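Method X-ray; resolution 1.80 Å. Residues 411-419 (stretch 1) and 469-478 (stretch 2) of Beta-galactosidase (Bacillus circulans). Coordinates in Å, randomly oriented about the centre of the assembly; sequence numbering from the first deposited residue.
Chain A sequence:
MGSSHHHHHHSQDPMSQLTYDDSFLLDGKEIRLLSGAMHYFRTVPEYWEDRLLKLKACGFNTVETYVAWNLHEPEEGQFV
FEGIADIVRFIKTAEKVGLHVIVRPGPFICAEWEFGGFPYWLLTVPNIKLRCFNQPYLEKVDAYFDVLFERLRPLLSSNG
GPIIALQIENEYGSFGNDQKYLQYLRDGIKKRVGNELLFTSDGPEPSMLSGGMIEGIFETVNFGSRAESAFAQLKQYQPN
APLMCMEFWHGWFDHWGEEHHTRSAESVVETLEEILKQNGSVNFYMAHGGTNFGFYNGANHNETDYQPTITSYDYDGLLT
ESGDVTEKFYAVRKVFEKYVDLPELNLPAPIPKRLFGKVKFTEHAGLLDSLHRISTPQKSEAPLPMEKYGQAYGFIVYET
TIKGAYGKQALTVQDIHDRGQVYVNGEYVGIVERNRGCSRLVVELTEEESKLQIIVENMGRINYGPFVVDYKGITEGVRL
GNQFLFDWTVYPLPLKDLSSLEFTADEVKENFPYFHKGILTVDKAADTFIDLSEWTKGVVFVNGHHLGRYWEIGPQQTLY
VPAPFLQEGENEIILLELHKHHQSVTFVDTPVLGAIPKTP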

ATOM      1  N   LEU A 411      33.107   6.258   2.532  1.00 19.87           N
ATOM      2  CA  LEU A 411      32.318   5.059   2.437  1.00 18.83           C
ATOM      3  C   LEU A 411      31.182   5.308   1.486  1.00 22.29           C
ATOM      4  O   LEU A 411      30.477   6.238   1.641  1.00 23.60           O
ATOM      5  CB  LEU A 411      31.720   4.710   3.770  1.00 20.43           C
ATOM      6  CG  LEU A 411      31.069   3.340   3.836  1.00 22.07           C
ATOM      7  CD1 LEU A 411      31.519   2.670   5.037  1.00 33.26           C
ATOM      8  CD2 LEU A 411      29.638   3.454   3.891  1.00 28.11           C
ATOM      9  N   THR A 412      31.031   4.483   0.490  1.00 19.31           N
ATOM     10  CA  THR A 412      29.917   4.627  -0.414  1.00 19.15           C
ATOM     11  C   THR A 412      29.080   3.367  -0.419  1.00 19.86           C
ATOM     12  O   THR A 412      29.602   2.297  -0.504  1.00 18.01           O
ATOM     13  CB  THR A 412      30.384   4.931  -1.846  1.00 19.11           C
ATOM     14  OG1 THR A 412      31.146   6.131  -1.844  1.00 21.21           O
ATOM     15  CG2 THR A 412      29.200   5.065  -2.780  1.00 21.80           C
ATOM     16  N   VAL A 413      27.787   3.559  -0.310  1.00 16.49           N
ATOM     17  CA  VAL A 413      26.862   2.472  -0.451  1.00 18.49           C
ATOM     18  C   VAL A 413      26.240   2.521  -1.839  1.00 16.88           C
ATOM     19  O   VAL A 413      25.589   3.455  -2.176  1.00 18.77           O
ATOM     20  CB  VAL A 413      25.736   2.515   0.567  1.00 16.56           C
ATOM     21  CG1 VAL A 413      24.901   1.344   0.432  1.00 15.65           C
ATOM     22  CG2 VAL A 413      26.247   2.585   1.940  1.00 18.49           C
ATOM     23  N   GLN A 414      26.471   1.464  -2.585  1.00 13.61           N
ATOM     24  CA  GLN A 414      26.108   1.384  -3.961  1.00 15.46           C
ATOM     25  C   GLN A 414      25.123   0.267  -4.245  1.00 16.96           C
ATOM     26  O   GLN A 414      25.536  -0.836  -4.420  1.00 17.86           O
ATOM     27  CB  GLN A 414      27.385   1.116  -4.787  1.00 14.66           C
ATOM     28  CG  GLN A 414      27.238   1.035  -6.249  1.00 15.61           C
ATOM     29  CD  GLN A 414      28.591   0.899  -6.965  1.00 19.48           C
ATOM     30  OE1 GLN A 414      29.517   1.475  -6.563  1.00 21.82           O
ATOM     31  NE2 GLN A 414      28.638   0.166  -8.016  1.00 19.29           N
ATOM     32  N   ASP A 415      23.851   0.584  -4.393  1.00 16.03           N
ATOM     33  CA  ASP A 415      23.211   1.804  -3.978  1.00 17.11           C
ATOM     34  C   ASP A 415      22.323   1.540  -2.741  1.00 17.20           C
ATOM     35  O   ASP A 415      22.012   0.446  -2.455  1.00 19.87           O
ATOM     36  CB  ASP A 415      22.285   2.300  -5.068  1.00 16.98           C
ATOM     37  CG  ASP A 415      23.005   2.937  -6.244  1.00 30.65           C
ATOM     38  OD1 ASP A 415      24.055   3.509  -6.082  1.00 29.27           O
ATOM     39  OD2 ASP A 415      22.492   2.893  -7.343  1.00 34.41           O
ATOM     40  N   ILE A 416      21.931   2.581  -2.049  1.00 16.50           N
ATOM     41  CA  ILE A 416      21.150   2.406  -0.857  1.00 19.12           C
ATOM     42  C   ILE A 416      19.638   2.561  -1.131  1.00 17.70           C
ATOM     43  O   ILE A 416      19.210   3.559  -1.525  1.00 17.05           O
ATOM     44  CB  ILE A 416      21.589   3.346   0.248  1.00 19.04           C
ATOM     45  CG1 ILE A 416      20.811   3.084   1.522  1.00 18.81           C
ATOM     46  CG2 ILE A 416      21.477   4.743  -0.168  1.00 20.29           C
ATOM     47  CD1 ILE A 416      21.230   1.929   2.233  1.00 16.35           C
ATOM     48  N   HIS A 417      18.885   1.489  -0.900  1.00 16.72           N
ATOM     49  CA  HIS A 417      17.483   1.455  -1.159  1.00 15.86           C
ATOM     50  C   HIS A 417      16.775   1.028   0.119  1.00 18.21           C
ATOM     51  O   HIS A 417      16.575  -0.140   0.313  1.00 18.77           O
ATOM     52  CB  HIS A 417      17.188   0.447  -2.268  1.00 17.66           C
ATOM     53  CG  HIS A 417      17.527   0.923  -3.641  1.00 18.28           C
ATOM     54  ND1 HIS A 417      17.209   0.215  -4.771  1.00 18.34           N
ATOM     55  CD2 HIS A 417      18.118   2.055  -4.067  1.00 17.17           C
ATOM     56  CE1 HIS A 417      17.581   0.892  -5.829  1.00 20.54           C
ATOM     57  NE2 HIS A 417      18.159   2.000  -5.429  1.00 16.02           N
ATOM     58  N   ASP A 418      16.389   1.969   0.964  1.00 14.63           N
ATOM     59  CA  ASP A 418      16.397   3.383   0.687  1.00 17.96           C
ATOM     60  C   ASP A 418      17.045   4.346   1.700  1.00 17.65           C
ATOM     61  O   ASP A 418      17.223   5.481   1.415  1.00 15.93           O
ATOM     62  CB  ASP A 418      14.964   3.780   0.461  1.00 18.40           C
ATOM     63  CG  ASP A 418      14.236   2.786  -0.374  1.00 18.79           C
ATOM     64  OD1 ASP A 418      14.608   2.668  -1.514  1.00 17.13           O
ATOM     65  OD2 ASP A 418      13.345   2.118   0.106  1.00 16.68           O
ATOM     66  N   ARG A 419      17.334   3.832   2.879  1.00 17.02           N
ATOM     67  CA  ARG A 419      17.915   4.593   3.952  1.00 15.43           C
ATOM     68  C   ARG A 419      18.730   3.682   4.847  1.00 18.98           C
ATOM     69  O   ARG A 419      18.347   2.589   5.124  1.00 16.74           O
ATOM     70  CB  ARG A 419      16.826   5.201   4.786  1.00 16.70           C
ATOM     71  CG  ARG A 419      17.223   6.374   5.582  1.00 20.68           C
ATOM     72  CD  ARG A 419      15.986   7.037   6.139  1.00 22.55           C
ATOM     73  NE  ARG A 419      16.244   8.229   6.917  1.00 21.67           N
ATOM     74  CZ  ARG A 419      16.443   8.254   8.227  1.00 23.25           C
ATOM     75  NH1 ARG A 419      16.472   7.164   8.955  1.00 20.82           N
ATOM     76  NH2 ARG A 419      16.624   9.389   8.824  1.00 23.00           N
TER
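Stretch 2 469-478: VDYKGITEGV

Stretch 2 runs antiparallel to stretch 1, as a neighbouring strand interrupted by a corner. Stretch 1 is extended on both sides of a corner at Gln414. Stretch 2 starts as loop, is extended at Gly473 and Ile474, turns at Thr475 and Glu476, and is extended again at Gly477 and Val478. Val413 pairs with Val478 (CA to CA 4.6 Å), Gln414 with Gly477 (5.1 Å between CA atoms), Ile416 with Ile474 (CA to CA 5.1 Å) and His417 with Gly473 (5.2 Å between CA atoms). The register shifts by one between Gln414 and Ile416, a beta bulge. The peptide bonds before Asp415 and Asp418 are cis.

Backbone hydrogen bonds close two rings. Gln414 N binds Gly477 O and Gly477 N binds Gln414 O, both at 2.8 Å. His417 N reaches Gly473 O at 3.0 Å, and Gly473 N reaches His417 O at 2.9 Å. At the bulge, Gln414 O also accepts Glu476 N at 2.8 Å, so one carbonyl serves two successive amides. Thr475 N donates to Asp415 O at 3.2 Å. The phi of Gly473 is positive, and a CB there would jam against the preceding carbonyl.

Side chains add polar links. Thr475 OG1 accepts Asp415 N at 2.7 Å, nearly in line. Gln414 NE2 donates to Glu476 OE1 at 2.8 Å. His417 ND1 donates to Tyr471 O at 2.6 Å, near the ring plane, while Thr475 CG2 lies over one ring face, 3.8 Å from the centroid.

One salt bridge joins the stretches: Lys472 NZ lies 2.8 Å from Asp418 OD2. The same NZ also bridges to Asp470 OD2 at 2.8 Å, so two carboxylates share its charge.

Apolar contacts are few. Val413 CG1 meets Ile474 CG1 at 3.9 Å, and Leu411 CD2 meets Val478 CG1 at 4.2 Å.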

ATOM      1  N   VAL A 469      11.482  -1.705 -10.983  1.00 20.61           N
ATOM      2  CA  VAL A 469      12.285  -2.854 -10.624  1.00 19.97           C
ATOM      3  C   VAL A 469      13.156  -2.405  -9.480  1.00 19.83           C
ATOM      4  O   VAL A 469      14.243  -1.941  -9.665  1.00 22.62           O
ATOM      5  CB  VAL A 469      13.134  -3.344 -11.782  1.00 18.34           C
ATOM      6  CG1 VAL A 469      14.049  -4.407 -11.334  1.00 22.88           C
ATOM      7  CG2 VAL A 469      12.311  -3.832 -12.883  1.00 23.50           C
ATOM      8  N   ASP A 470      12.623  -2.522  -8.288  1.00 20.02           N
ATOM      9  CA  ASP A 470      13.070  -1.758  -7.155  1.00 16.99           C
ATOM     10  C   ASP A 470      13.571  -2.696  -6.066  1.00 17.41           C
ATOM     11  O   ASP A 470      12.845  -3.063  -5.221  1.00 17.48           O
ATOM     12  CB  ASP A 470      11.928  -0.879  -6.637  1.00 16.07           C
ATOM     13  CG  ASP A 470      12.375   0.111  -5.603  1.00 20.62           C
ATOM     14  OD1 ASP A 470      13.532   0.412  -5.520  1.00 20.59           O
ATOM     15  OD2 ASP A 470      11.541   0.654  -4.953  1.00 18.46           O
ATOM     16  N   TYR A 471      14.822  -3.115  -6.191  1.00 17.68           N
ATOM     17  CA  TYR A 471      15.466  -3.943  -5.202  1.00 18.65           C
ATOM     18  C   TYR A 471      15.710  -3.139  -3.941  1.00 17.00           C
ATOM     19  O   TYR A 471      16.047  -2.031  -4.016  1.00 19.74           O
ATOM     20  CB  TYR A 471      16.812  -4.471  -5.687  1.00 17.30           C
ATOM     21  CG  TYR A 471      16.725  -5.484  -6.793  1.00 23.02           C
ATOM     22  CD1 TYR A 471      16.513  -6.800  -6.520  1.00 22.74           C
ATOM     23  CD2 TYR A 471      16.840  -5.112  -8.094  1.00 24.90           C
ATOM     24  CE1 TYR A 471      16.448  -7.704  -7.476  1.00 22.84           C
ATOM     25  CE2 TYR A 471      16.760  -6.020  -9.074  1.00 25.39           C
ATOM     26  CZ  TYR A 471      16.560  -7.308  -8.755  1.00 26.99           C
ATOM     27  OH  TYR A 471      16.464  -8.203  -9.740  1.00 35.05           O
ATOM     28  N   LYS A 472      15.594  -3.772  -2.806  1.00 16.94           N
ATOM     29  CA  LYS A 472      15.768  -3.111  -1.550  1.00 17.24           C
ATOM     30  C   LYS A 472      16.961  -3.683  -0.722  1.00 20.24           C
ATOM     31  O   LYS A 472      17.370  -4.810  -0.904  1.00 20.19           O
ATOM     32  CB  LYS A 472      14.445  -3.116  -0.806  1.00 16.75           C
ATOM     33  CG  LYS A 472      13.338  -2.519  -1.587  1.00 13.83           C
ATOM     34  CD  LYS A 472      13.583  -1.115  -1.820  1.00 14.71           C
ATOM     35  CE  LYS A 472      12.302  -0.304  -1.831  1.00 17.95           C
ATOM     36  NZ  LYS A 472      12.446   1.013  -2.319  1.00 15.88           N
ATOM     37  N   GLY A 473      17.515  -2.859   0.148  1.00 17.95           N
ATOM     38  CA  GLY A 473      18.757  -3.149   0.825  1.00 16.56           C
ATOM     39  C   GLY A 473      19.881  -2.414   0.152  1.00 17.66           C
ATOM     40  O   GLY A 473      19.780  -1.265  -0.113  1.00 17.51           O
ATOM     41  N   ILE A 474      20.959  -3.135  -0.074  1.00 17.07           N
ATOM     42  CA  ILE A 474      22.111  -2.632  -0.776  1.00 16.91           C
ATOM     43  C   ILE A 474      22.127  -3.384  -2.085  1.00 18.50           C
ATOM     44  O   ILE A 474      22.201  -4.560  -2.100  1.00 18.98           O
ATOM     45  CB  ILE A 474      23.369  -2.898   0.041  1.00 16.56           C
ATOM     46  CG1 ILE A 474      23.311  -2.076   1.297  1.00 17.40           C
ATOM     47  CG2 ILE A 474      24.565  -2.584  -0.720  1.00 16.93           C
ATOM     48  CD1 ILE A 474      24.193  -2.427   2.288  1.00 20.48           C
ATOM     49  N   THR A 475      21.943  -2.664  -3.166  1.00 17.54           N
ATOM     50  CA  THR A 475      21.867  -3.265  -4.472  1.00 20.46           C
ATOM     51  C   THR A 475      23.118  -3.931  -5.037  1.00 22.35           C
ATOM     52  O   THR A 475      23.022  -4.978  -5.577  1.00 22.14           O
ATOM     53  CB  THR A 475      21.302  -2.289  -5.495  1.00 22.55           C
ATOM     54  OG1 THR A 475      22.146  -1.167  -5.589  1.00 18.76           O
ATOM     55  CG2 THR A 475      19.955  -1.862  -5.060  1.00 24.11           C
ATOM     56  N   GLU A 476      24.274  -3.289  -4.929  1.00 22.66           N
ATOM     57  CA  GLU A 476      25.494  -3.826  -5.512  1.00 22.50           C
ATOM     58  C   GLU A 476      26.667  -4.086  -4.561  1.00 21.94           C
ATOM     59  O   GLU A 476      27.324  -5.086  -4.636  1.00 21.89           O
ATOM     60  CB  GLU A 476      25.966  -2.861  -6.584  1.00 21.32           C
ATOM     61  CG  GLU A 476      25.061  -2.753  -7.765  1.00 25.76           C
ATOM     62  CD  GLU A 476      25.418  -1.624  -8.730  1.00 33.66           C
ATOM     63  OE1 GLU A 476      26.574  -1.467  -9.089  1.00 30.26           O
ATOM     64  OE2 GLU A 476      24.514  -0.896  -9.082  1.00 33.01           O
ATOM     65  N   GLY A 477      26.976  -3.092  -3.766  1.00 19.14           N
ATOM     66  CA  GLY A 477      28.159  -3.154  -2.937  1.00 18.15           C
ATOM     67  C   GLY A 477      28.296  -2.030  -1.940  1.00 16.68           C
ATOM     68  O   GLY A 477      27.558  -1.077  -1.984  1.00 17.54           O
ATOM     69  N   VAL A 478      29.274  -2.174  -1.059  1.00 17.93           N
ATOM     70  CA  VAL A 478      29.722  -1.113  -0.179  1.00 16.81           C
ATOM     71  C   VAL A 478      31.222  -0.929  -0.341  1.00 18.62           C
ATOM     72  O   VAL A 478      31.920  -1.865  -0.371  1.00 17.22           O
ATOM     73  CB  VAL A 478      29.422  -1.438   1.258  1.00 18.71           C
ATOM     74  CG1 VAL A 478      29.819  -0.345   2.139  1.00 16.72           C
ATOM     75  CG2 VAL A 478      27.979  -1.789   1.442  1.00 17.85           C
TER